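Local coordinates for protein Lys-gingipain catalytic subunit (Porphyromonas gingivalis, PDB 6I9A) that cleaves proteins after lysine as a secreted cysteine protease and may act as a virulence factor in periodontal disease, at residues A[149-160]-A[207-216]; A[389-400]-A[411-422]. All coordinates share one frame; numbering follows the deposited sequence.

Interaction 1: residues A[149-160]-A[207-216]. With H8E (benzyl-N-[(2S)-1-[[(3S)-7-amino-1-(benzylamino)-1,2-dioxoheptan-3-yl]amino]-5-(2-methyl-2-phenylhydrazinyl)-1,5-dioxopentan-2-yl]carbamate), chain I.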
loop_
_atom_site.group_PDB
_atom_site.type_symbol
_atom_site.label_atom_id
_atom_site.label_comp_id
_atom_site.label_asym_id
_atom_site.label_seq_id
_atom_site.Cartn_x
_atom_site.Cartn_y
_atom_site.Cartn_z
ATOM N N TYR A 149 19.803 -0.964 -0.019
ATOM C CA TYR A 149 18.875 -2.110 -0.047
ATOM C C TYR A 149 17.695 -1.778 -0.973
ATOM O O TYR A 149 17.028 -2.688 -1.459
ATOM C CB TYR A 149 18.443 -2.552 1.348
ATOM C CG TYR A 149 17.139 -1.957 1.842
ATOM C CD1 TYR A 149 17.082 -0.657 2.352
ATOM C CD2 TYR A 149 15.962 -2.687 1.787
ATOM C CE1 TYR A 149 15.886 -0.110 2.791
ATOM C CE2 TYR A 149 14.756 -2.151 2.211
ATOM C CZ TYR A 149 14.723 -0.866 2.727
ATOM O OH TYR A 149 13.556 -0.278 3.163
ATOM N N LEU A 150 17.379 -0.499 -1.128
ATOM C CA LEU A 150 16.250 -0.069 -1.955
ATOM C C LEU A 150 16.483 -0.418 -3.430
ATOM O O LEU A 150 15.524 -0.471 -4.224
ATOM C CB LEU A 150 16.053 1.440 -1.810
ATOM C CG LEU A 150 15.610 1.895 -0.436
ATOM C CD1 LEU A 150 15.546 3.402 -0.346
ATOM C CD2 LEU A 150 14.234 1.313 -0.070
ATOM N N GLU A 151 17.731 -0.727 -3.819
ATOM C CA GLU A 151 18.102 -1.030 -5.197
ATOM C C GLU A 151 18.050 -2.532 -5.471
ATOM O O GLU A 151 18.557 -2.978 -6.518
ATOM C CB GLU A 151 19.506 -0.474 -5.500
ATOM C CG GLU A 151 19.557 1.046 -5.240
ATOM C CD GLU A 151 20.957 1.614 -5.416
ATOM O OE1 GLU A 151 21.126 2.519 -6.262
ATOM O OE2 GLU A 151 21.895 1.141 -4.713
ATOM N N LYS A 152 17.421 -3.295 -4.582
ATOM C CA LYS A 152 17.435 -4.759 -4.669
ATOM C C LYS A 152 16.032 -5.308 -4.496
ATOM O O LYS A 152 15.251 -4.760 -3.703
ATOM C CB LYS A 152 18.368 -5.313 -3.577
ATOM C CG LYS A 152 19.726 -4.580 -3.542
ATOM C CD LYS A 152 20.676 -5.196 -2.540
ATOM C CE LYS A 152 21.955 -4.386 -2.438
ATOM N NZ LYS A 152 22.789 -4.859 -1.314
ATOM N N VAL A 153 15.712 -6.403 -5.204
ATOM C CA VAL A 153 14.387 -7.024 -5.114
ATOM C C VAL A 153 14.565 -8.526 -5.145
ATOM O O VAL A 153 15.617 -9.033 -5.586
ATOM C CB VAL A 153 13.393 -6.575 -6.224
ATOM C CG1 VAL A 153 13.188 -5.066 -6.211
ATOM C CG2 VAL A 153 13.817 -7.056 -7.612
ATOM N N LEU A 154 13.514 -9.243 -4.691
ATOM C CA LEU A 154 13.443 -10.705 -4.724
ATOM C C LEU A 154 12.158 -11.098 -5.439
ATOM O O LEU A 154 11.060 -10.708 -5.043
ATOM C CB LEU A 154 13.454 -11.259 -3.309
ATOM C CG LEU A 154 13.274 -12.795 -3.197
ATOM C CD1 LEU A 154 14.388 -13.574 -3.911
ATOM C CD2 LEU A 154 13.138 -13.201 -1.752
ATOM N N LEU A 155 12.319 -11.893 -6.529
ATOM C CA LEU A 155 11.189 -12.347 -7.374
ATOM C C LEU A 155 11.247 -13.853 -7.500
ATOM O O LEU A 155 12.300 -14.407 -7.879
ATOM C CB LEU A 155 11.324 -11.700 -8.747
ATOM C CG LEU A 155 11.377 -10.163 -8.780
ATOM C CD1 LEU A 155 11.645 -9.665 -10.205
ATOM C CD2 LEU A 155 10.042 -9.551 -8.251
ATOM N N ILE A 156 10.155 -14.537 -7.153
ATOM C CA ILE A 156 10.159 -16.004 -7.164
ATOM C C ILE A 156 8.941 -16.526 -7.899
ATOM O O ILE A 156 7.782 -16.224 -7.500
ATOM C CB ILE A 156 10.129 -16.537 -5.682
ATOM C CG1 ILE A 156 11.417 -16.084 -4.938
ATOM C CG2 ILE A 156 10.007 -18.082 -5.670
ATOM C CD1 ILE A 156 11.307 -16.301 -3.445
ATOM N N ALA A 157 9.188 -17.367 -8.925
ATOM C CA ALA A 157 8.165 -18.190 -9.541
ATOM C C ALA A 157 8.276 -19.537 -8.852
ATOM O O ALA A 157 9.210 -20.324 -9.159
ATOM C CB ALA A 157 8.382 -18.317 -11.044
ATOM N N GLY A 158 7.449 -19.798 -7.851
ATOM C CA GLY A 158 7.559 -21.012 -7.053
ATOM C C GLY A 158 7.123 -22.260 -7.777
ATOM O O GLY A 158 6.763 -22.259 -8.958
ATOM N N ALA A 159 7.113 -23.351 -7.019
ATOM C CA ALA A 159 6.925 -24.683 -7.599
ATOM C C ALA A 159 5.492 -24.995 -7.957
ATOM O O ALA A 159 4.571 -24.749 -7.179
ATOM C CB ALA A 159 7.421 -25.736 -6.616
ATOM N N ASP A 160 5.309 -25.561 -9.155
ATOM C CA ASP A 160 4.060 -26.182 -9.608
ATOM C C ASP A 160 4.405 -26.922 -10.859
ATOM O O ASP A 160 4.888 -26.311 -11.818
ATOM C CB ASP A 160 2.920 -25.162 -9.828
ATOM C CG ASP A 160 1.644 -25.910 -10.135
ATOM O OD1 ASP A 160 1.545 -26.481 -11.241
ATOM O OD2 ASP A 160 0.723 -25.906 -9.290
ATOM N N GLY A 207 18.740 -7.657 2.482
ATOM C CA GLY A 207 18.044 -6.427 2.132
ATOM C C GLY A 207 17.484 -6.425 0.740
ATOM O O GLY A 207 18.210 -6.494 -0.254
ATOM N N VAL A 208 16.154 -6.286 0.690
ATOM C CA VAL A 208 15.434 -6.027 -0.550
ATOM C C VAL A 208 14.325 -5.025 -0.229
ATOM O O VAL A 208 13.814 -4.988 0.897
ATOM C CB VAL A 208 14.820 -7.297 -1.191
ATOM C CG1 VAL A 208 15.911 -8.230 -1.720
ATOM C CG2 VAL A 208 13.880 -8.020 -0.225
ATOM N N SER A 209 13.947 -4.246 -1.244
ATOM C CA SER A 209 12.839 -3.276 -1.106
ATOM C C SER A 209 11.485 -3.961 -1.331
ATOM O O SER A 209 10.432 -3.426 -0.930
ATOM C CB SER A 209 12.985 -2.133 -2.132
ATOM O OG SER A 209 13.029 -2.664 -3.454
ATOM N N PHE A 210 11.493 -5.078 -2.059
ATOM C CA PHE A 210 10.282 -5.664 -2.616
ATOM C C PHE A 210 10.534 -7.141 -2.780
ATOM O O PHE A 210 11.608 -7.540 -3.260
ATOM C CB PHE A 210 10.038 -5.022 -3.992
ATOM C CG PHE A 210 8.828 -5.563 -4.730
ATOM C CD1 PHE A 210 7.536 -5.313 -4.260
ATOM C CD2 PHE A 210 8.973 -6.317 -5.898
ATOM C CE1 PHE A 210 6.427 -5.778 -4.972
ATOM C CE2 PHE A 210 7.848 -6.780 -6.603
ATOM C CZ PHE A 210 6.600 -6.496 -6.135
ATOM N N ALA A 211 9.549 -7.951 -2.420
ATOM C CA ALA A 211 9.596 -9.405 -2.591
ATOM C C ALA A 211 8.267 -9.839 -3.145
ATOM O O ALA A 211 7.218 -9.501 -2.561
ATOM C CB ALA A 211 9.871 -10.080 -1.267
ATOM N N ASN A 212 8.288 -10.596 -4.271
ATOM C CA ASN A 212 7.027 -11.088 -4.865
ATOM C C ASN A 212 7.195 -12.570 -5.158
ATOM O O ASN A 212 8.149 -12.984 -5.835
ATOM C CB ASN A 212 6.746 -10.320 -6.145
ATOM C CG ASN A 212 5.450 -10.595 -6.884
ATOM O OD1 ASN A 212 5.356 -10.225 -8.051
ATOM N ND2 ASN A 212 4.442 -11.179 -6.235
ATOM N N TYR A 213 6.279 -13.363 -4.600
ATOM C CA TYR A 213 6.209 -14.806 -4.758
ATOM C C TYR A 213 4.907 -15.121 -5.487
ATOM O O TYR A 213 3.830 -14.672 -5.076
ATOM C CB TYR A 213 6.222 -15.446 -3.351
ATOM C CG TYR A 213 5.906 -16.923 -3.321
ATOM C CD1 TYR A 213 4.589 -17.364 -3.207
ATOM C CD2 TYR A 213 6.916 -17.874 -3.311
ATOM C CE1 TYR A 213 4.282 -18.712 -3.083
ATOM C CE2 TYR A 213 6.621 -19.237 -3.192
ATOM C CZ TYR A 213 5.300 -19.647 -3.073
ATOM O OH TYR A 213 5.019 -21.004 -2.977
ATOM N N THR A 214 4.976 -15.944 -6.541
ATOM C CA THR A 214 3.789 -16.449 -7.231
ATOM C C THR A 214 3.918 -17.964 -7.354
ATOM O O THR A 214 4.859 -18.480 -8.005
ATOM C CB THR A 214 3.587 -15.763 -8.581
ATOM O OG1 THR A 214 2.440 -16.430 -9.179
ATOM C CG2 THR A 214 4.763 -15.843 -9.560
ATOM N N ALA A 215 3.026 -18.681 -6.681
ATOM C CA ALA A 215 2.887 -20.161 -6.640
ATOM C C ALA A 215 1.990 -20.513 -5.453
ATOM O O ALA A 215 1.042 -19.775 -5.219
ATOM C CB ALA A 215 4.230 -20.907 -6.591
ATOM N N HIS A 216 2.223 -21.618 -4.736
ATOM C CA HIS A 216 1.273 -22.089 -3.703
ATOM C C HIS A 216 1.439 -21.377 -2.388
ATOM O O HIS A 216 2.575 -21.176 -1.917
ATOM C CB HIS A 216 1.426 -23.592 -3.481
ATOM C CG HIS A 216 1.373 -24.415 -4.722
ATOM N ND1 HIS A 216 2.158 -25.542 -4.849
ATOM C CD2 HIS A 216 0.707 -24.237 -5.873
ATOM C CE1 HIS A 216 1.917 -26.036 -6.049
ATOM N NE2 HIS A 216 1.031 -25.317 -6.688
HETATM C CAQ H8E I . -1.187 -25.165 0.404
HETATM C CAK H8E I . -0.028 -25.667 1.031
HETATM C CAH H8E I . 0.946 -26.321 0.276
HETATM C CAL H8E I . 0.790 -26.510 -1.094
HETATM C CAR H8E I . -0.369 -26.023 -1.679
HETATM C CBO H8E I . -1.342 -25.321 -0.982
HETATM C CBA H8E I . -2.503 -24.909 -1.669
HETATM N NBE H8E I . -2.357 -23.592 -2.311
HETATM C CBL H8E I . -2.985 -23.263 -3.473
HETATM O OAE H8E I . -3.628 -24.099 -4.120
HETATM C CBN H8E I . -2.836 -21.815 -3.929
HETATM O OAG H8E I . -1.852 -21.214 -3.398
HETATM C CBS H8E I . -2.958 -21.681 -5.480
HETATM C CBB H8E I . -2.345 -20.385 -6.024
HETATM C CAY H8E I . -2.360 -20.315 -7.553
HETATM C CAX H8E I . -1.999 -18.944 -8.135
HETATM C CAW H8E I . -0.517 -18.626 -7.987
HETATM N NAB H8E I . -0.239 -17.296 -8.607
HETATM N NBG H8E I . -4.337 -21.823 -5.966
HETATM C C H8E I . -4.780 -22.745 -6.821
HETATM O O H8E I . -4.116 -23.655 -7.299
HETATM C CA H8E I . -6.289 -22.687 -7.020
HETATM N N H8E I . -6.709 -23.290 -8.282
HETATM C CBK H8E I . -6.415 -22.738 -9.486
HETATM O OAD H8E I . -5.660 -21.757 -9.543
HETATM O OBI H8E I . -6.955 -23.306 -10.497
HETATM C CBD H8E I . -6.618 -22.832 -11.852
HETATM C CBP H8E I . -7.127 -23.747 -12.873
HETATM C CAS H8E I . -8.319 -23.504 -13.556
HETATM C CAM H8E I . -8.825 -24.372 -14.570
HETATM C CAI H8E I . -8.084 -25.545 -14.796
HETATM C CAN H8E I . -6.936 -25.816 -14.067
HETATM C CAT H8E I . -6.444 -24.940 -13.114
HETATM C CB H8E I . -6.985 -23.420 -5.862
HETATM C CG H8E I . -6.577 -24.913 -5.748
HETATM C CD H8E I . -6.973 -25.482 -4.418
HETATM O OE1 H8E I . -8.119 -25.891 -4.227
HETATM N NE2 H8E I . -5.985 -25.414 -3.507
HETATM N NBT H8E I . -6.183 -25.738 -2.156
HETATM C CAA H8E I . -5.941 -24.578 -1.256
HETATM C CBQ H8E I . -5.805 -27.070 -1.803
HETATM C CAU H8E I . -5.407 -27.408 -0.500
HETATM C CAO H8E I . -5.102 -28.727 -0.176
HETATM C CAJ H8E I . -5.179 -29.718 -1.146
HETATM C CAP H8E I . -5.530 -29.395 -2.450
HETATM C CAV H8E I . -5.864 -28.079 -2.773
HETATM O O HOH W 1 5.265 -20.244 -10.326
HETATM O O HOH W 2 4.468 -23.516 -4.653
#

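Interaction 2: residues A[389-400]-A[411-422]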
loop_
_atom_site.group_PDB
_atom_site.type_symbol
_atom_site.label_atom_id
_atom_site.label_comp_id
_atom_site.label_asym_id
_atom_site.label_seq_id
_atom_site.Cartn_x
_atom_site.Cartn_y
_atom_site.Cartn_z
ATOM N N SER A 389 -2.989 31.603 2.011
ATOM C CA SER A 389 -2.105 30.663 1.308
ATOM C C SER A 389 -0.711 31.160 1.343
ATOM O O SER A 389 -0.475 32.360 1.610
ATOM C CB SER A 389 -2.574 30.463 -0.132
ATOM O OG SER A 389 -2.456 31.653 -0.899
ATOM N N TYR A 390 0.249 30.268 1.029
ATOM C CA TYR A 390 1.647 30.593 0.843
ATOM C C TYR A 390 2.157 29.906 -0.390
ATOM O O TYR A 390 1.758 28.780 -0.668
ATOM C CB TYR A 390 2.549 30.153 2.004
ATOM C CG TYR A 390 2.126 30.661 3.362
ATOM C CD1 TYR A 390 2.438 31.955 3.778
ATOM C CD2 TYR A 390 1.430 29.843 4.243
ATOM C CE1 TYR A 390 2.048 32.423 5.029
ATOM C CE2 TYR A 390 1.057 30.287 5.508
ATOM C CZ TYR A 390 1.367 31.581 5.900
ATOM O OH TYR A 390 0.939 32.008 7.138
ATOM N N SER A 391 3.102 30.502 -1.097
ATOM C CA SER A 391 3.787 29.827 -2.210
ATOM C C SER A 391 5.046 29.192 -1.668
ATOM O O SER A 391 5.819 29.801 -0.930
ATOM C CB SER A 391 4.106 30.834 -3.315
ATOM O OG SER A 391 4.877 31.930 -2.841
ATOM N N ILE A 392 5.266 27.917 -2.066
ATOM C CA ILE A 392 6.438 27.146 -1.720
ATOM C C ILE A 392 6.879 26.500 -3.027
ATOM O O ILE A 392 6.025 25.972 -3.725
ATOM C CB ILE A 392 6.191 26.151 -0.545
ATOM C CG1 ILE A 392 5.910 26.971 0.756
ATOM C CG2 ILE A 392 7.375 25.246 -0.405
ATOM C CD1 ILE A 392 5.701 26.216 2.062
ATOM N N GLN A 393 8.168 26.566 -3.365
ATOM C CA GLN A 393 8.560 25.968 -4.625
ATOM C C GLN A 393 9.161 24.586 -4.382
ATOM O O GLN A 393 9.884 24.362 -3.420
ATOM C CB GLN A 393 9.475 26.896 -5.415
ATOM C CG GLN A 393 8.793 28.239 -5.745
ATOM C CD GLN A 393 8.741 29.184 -4.561
ATOM O OE1 GLN A 393 9.636 29.193 -3.703
ATOM N NE2 GLN A 393 7.702 30.017 -4.505
ATOM N N ALA A 394 8.833 23.666 -5.293
ATOM C CA ALA A 394 9.307 22.286 -5.231
ATOM C C ALA A 394 9.133 21.674 -6.595
ATOM O O ALA A 394 8.371 22.187 -7.406
ATOM C CB ALA A 394 8.555 21.489 -4.169
ATOM N N SER A 395 9.826 20.563 -6.864
ATOM C CA SER A 395 9.679 19.972 -8.186
ATOM C C SER A 395 8.224 19.687 -8.523
ATOM O O SER A 395 7.430 19.301 -7.639
ATOM C CB SER A 395 10.519 18.710 -8.376
ATOM O OG SER A 395 10.010 17.652 -7.569
ATOM N N ALA A 396 7.876 19.835 -9.797
ATOM C CA ALA A 396 6.506 19.634 -10.259
ATOM C C ALA A 396 5.934 18.307 -9.747
ATOM O O ALA A 396 6.517 17.254 -9.927
ATOM C CB ALA A 396 6.457 19.676 -11.774
ATOM N N GLY A 397 4.749 18.391 -9.158
ATOM C CA GLY A 397 4.072 17.213 -8.636
ATOM C C GLY A 397 4.302 16.961 -7.172
ATOM O O GLY A 397 3.623 16.126 -6.586
ATOM N N SER A 398 5.293 17.653 -6.556
ATOM C CA SER A 398 5.523 17.455 -5.137
ATOM C C SER A 398 4.365 17.962 -4.308
ATOM O O SER A 398 3.687 18.941 -4.680
ATOM C CB SER A 398 6.769 18.223 -4.694
ATOM O OG SER A 398 7.941 17.735 -5.348
ATOM N N TYR A 399 4.127 17.311 -3.176
ATOM C CA TYR A 399 3.046 17.652 -2.242
ATOM C C TYR A 399 3.667 18.289 -1.014
ATOM O O TYR A 399 4.532 17.695 -0.355
ATOM C CB TYR A 399 2.287 16.376 -1.925
ATOM C CG TYR A 399 1.036 16.540 -1.093
ATOM C CD1 TYR A 399 0.012 17.423 -1.479
ATOM C CD2 TYR A 399 0.795 15.713 0.002
ATOM C CE1 TYR A 399 -1.198 17.474 -0.778
ATOM C CE2 TYR A 399 -0.400 15.766 0.710
ATOM C CZ TYR A 399 -1.394 16.635 0.304
ATOM O OH TYR A 399 -2.587 16.635 0.982
ATOM N N VAL A 400 3.199 19.522 -0.730
ATOM C CA VAL A 400 3.741 20.325 0.364
ATOM C C VAL A 400 2.726 20.441 1.478
ATOM O O VAL A 400 1.566 20.769 1.210
ATOM C CB VAL A 400 4.139 21.717 -0.178
ATOM C CG1 VAL A 400 4.778 22.560 0.927
ATOM C CG2 VAL A 400 5.078 21.617 -1.393
ATOM N N THR A 411 -2.066 22.473 2.720
ATOM C CA THR A 411 -1.393 21.640 1.713
ATOM C C THR A 411 -1.457 22.279 0.346
ATOM O O THR A 411 -2.386 23.058 0.049
ATOM C CB THR A 411 -2.019 20.230 1.621
ATOM O OG1 THR A 411 -3.330 20.296 1.057
ATOM C CG2 THR A 411 -2.081 19.502 2.949
ATOM N N GLY A 412 -0.545 21.873 -0.545
ATOM C CA GLY A 412 -0.631 22.240 -1.937
ATOM C C GLY A 412 0.247 21.341 -2.758
ATOM O O GLY A 412 1.253 20.829 -2.275
ATOM N N VAL A 413 -0.080 21.215 -4.034
ATOM C CA VAL A 413 0.720 20.434 -4.995
ATOM C C VAL A 413 1.487 21.380 -5.902
ATOM O O VAL A 413 0.890 22.288 -6.484
ATOM C CB VAL A 413 -0.193 19.515 -5.825
ATOM C CG1 VAL A 413 0.639 18.761 -6.857
ATOM C CG2 VAL A 413 -0.924 18.524 -4.920
ATOM N N ALA A 414 2.785 21.185 -6.044
ATOM C CA ALA A 414 3.554 22.018 -6.988
ATOM C C ALA A 414 3.057 21.794 -8.419
ATOM O O ALA A 414 2.965 20.655 -8.896
ATOM C CB ALA A 414 5.027 21.691 -6.894
ATOM N N ASN A 415 2.788 22.886 -9.104
ATOM C CA ASN A 415 2.298 22.847 -10.473
ATOM C C ASN A 415 3.455 22.524 -11.445
ATOM O O ASN A 415 4.583 22.269 -11.019
ATOM C CB ASN A 415 1.575 24.180 -10.814
ATOM C CG ASN A 415 2.486 25.363 -10.943
ATOM O OD1 ASN A 415 3.730 25.277 -10.961
ATOM N ND2 ASN A 415 1.872 26.551 -11.041
ATOM N N ALA A 416 3.162 22.560 -12.766
ATOM C CA ALA A 416 4.165 22.171 -13.771
ATOM C C ALA A 416 5.396 23.104 -13.767
ATOM O O ALA A 416 6.471 22.698 -14.181
ATOM C CB ALA A 416 3.549 22.143 -15.180
ATOM N N SER A 417 5.248 24.337 -13.222
ATOM C CA SER A 417 6.351 25.282 -13.111
ATOM C C SER A 417 7.046 25.221 -11.755
ATOM O O SER A 417 7.944 26.020 -11.494
ATOM C CB SER A 417 5.878 26.717 -13.374
ATOM O OG SER A 417 5.224 26.787 -14.636
ATOM N N GLY A 418 6.664 24.245 -10.920
ATOM C CA GLY A 418 7.297 24.049 -9.621
ATOM C C GLY A 418 6.809 24.963 -8.510
ATOM O O GLY A 418 7.514 25.128 -7.513
ATOM N N VAL A 419 5.582 25.504 -8.630
ATOM C CA VAL A 419 5.031 26.373 -7.611
ATOM C C VAL A 419 3.895 25.701 -6.950
ATOM O O VAL A 419 2.901 25.390 -7.606
ATOM C CB VAL A 419 4.573 27.727 -8.222
ATOM C CG1 VAL A 419 3.937 28.606 -7.156
ATOM C CG2 VAL A 419 5.732 28.460 -8.877
ATOM N N ALA A 420 4.004 25.479 -5.624
ATOM C CA ALA A 420 2.901 24.972 -4.813
ATOM C C ALA A 420 2.227 26.138 -4.109
ATOM O O ALA A 420 2.897 26.882 -3.390
ATOM C CB ALA A 420 3.395 23.964 -3.785
ATOM N N THR A 421 0.917 26.265 -4.300
ATOM C CA THR A 421 0.148 27.268 -3.572
ATOM C C THR A 421 -0.499 26.477 -2.428
ATOM O O THR A 421 -1.403 25.655 -2.624
ATOM C CB THR A 421 -0.856 27.987 -4.493
ATOM O OG1 THR A 421 -0.118 28.618 -5.532
ATOM C CG2 THR A 421 -1.685 29.047 -3.728
ATOM N N VAL A 422 0.075 26.635 -1.241
ATOM C CA VAL A 422 -0.355 25.903 -0.054
ATOM C C VAL A 422 -1.571 26.593 0.536
ATOM O O VAL A 422 -1.460 27.725 1.061
ATOM C CB VAL A 422 0.793 25.804 0.971
ATOM C CG1 VAL A 422 0.342 25.038 2.232
ATOM C CG2 VAL A 422 2.021 25.132 0.359
#

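Interaction 1: residues A[149-160]-A[207-216]
I156 and Y213 pack against each other across two neighbouring parallel strands of the caspase-like alpha/beta fold, in the catalytic domain. I156 CG2 lies 3.9 Å from Y213 CD2. L154 and A211 line the same face of the sheet. On the other face L155 CD2 touches F210 CE2 at 3.9 Å and also meets N212 CB. F210 has CG anti to the backbone N (chi1 178°), which brings its ring to L155 and V153, with V153 CG1 at the ring edge. Helix 163-178 packs on L155 and A157. N212 turns its amide to Y313 and N247.

Strands 152-157 and 210-214 run 4° apart. L154 N and I156 N donate to F210 O and N212 O. N212 N and T214 N donate back to L154 O and I156 O. Beyond I156 the strands lead to the inhibitor site. A215 CB presses on G158 CA at 3.4 Å, a tight contact. T214 OG1 accepts a 2.9 Å hydrogen bond from H8E NAB, the amine of the lysine-like side chain. This fits the enzyme's preference for lysine at P1.

H216, the inferred proton donor, gives its NE2 hydrogen to D160 OD2 at 2.7 Å, on the anti lone pair. Carboxylate and imidazole planes stand 71° apart. D160 OD1 is held by W163 N. A159 O lies over one face of the imidazole, 3.2 Å from H216 CE1.

Interaction 2: residues A[389-400]-A[411-422]
V422, V400 and Y399 have the most surface buried where antiparallel strands of the Ig-like domain pair and pack in its beta sheet. V422 sits on strand 419-424, between strands 389-394 and 407-413. Its backbone forms a hydrogen-bonded pair with Y390: V422 N donates to Y390 O at 2.8 Å, and Y390 N donates to V422 O. I392 and A420 repeat the pattern.

V422 and V400 are not on adjacent strands. G412 lies between them and has no side chain, and their methyls meet across it. With V422 CG1 anti to the backbone N (chi1 180°), V422 CG2 falls anti to the carbonyl carbon and touches V400 CG1 at 3.8 Å. The two side chains stand at about a right angle. I392 CD1 is a second, looser neighbour of V422 CG2. The other methyl of V400, CG2, rests 3.8 Å from A420 CB. V400 N donates to G412 O, and G412 N donates to V400 O. I402 also touches V422, I392 and Y390.

Y399 points to the opposite face of the sheet. Its CD1 lies 3.7 Å from V413 CG2, and its OH is 3.5 Å from T411 CG2. That hydroxyl is hydrogen-bonded to G39 O and V14 N, which ties the domain to the N-terminal part of the chain.

Two turns close the other end. S395 to S398 form a type II beta turn, whose G397 N donates to A414 O at 2.9 Å. A414 CB fits against A394 O and S395 O. N415 to G418 form a type I turn that includes an Asx turn. N415 OD1 accepts from S417 N and V419 N, at 2.9 Å and 3.0 Å, which approach from opposite faces of the amide.

How the interactions relate
From the N terminus, the chain first builds the parallel sheet holding strand 14-20. Interaction 1 then closes a loop of 46 residues. Within this loop are helix 163-178 and strand 188-192, which flanks strand 152-157 on the side away from 210-214. The chain goes on through strands 242-247 and 273-279 to the edge strand 357-361, and then enters the Ig-like domain. Interaction 2 closes a span of only 10 residues there, the rest of the hairpin 399-404/407-413. It ties strand 389-394 to 419-424, and 399-404 to 407-413. The two contacts follow in series, neither nested nor crossed. The nearest atoms of interactions 1 and 2 are about 17 Å apart. Interaction 1 joins central strands beside the inhibitor site.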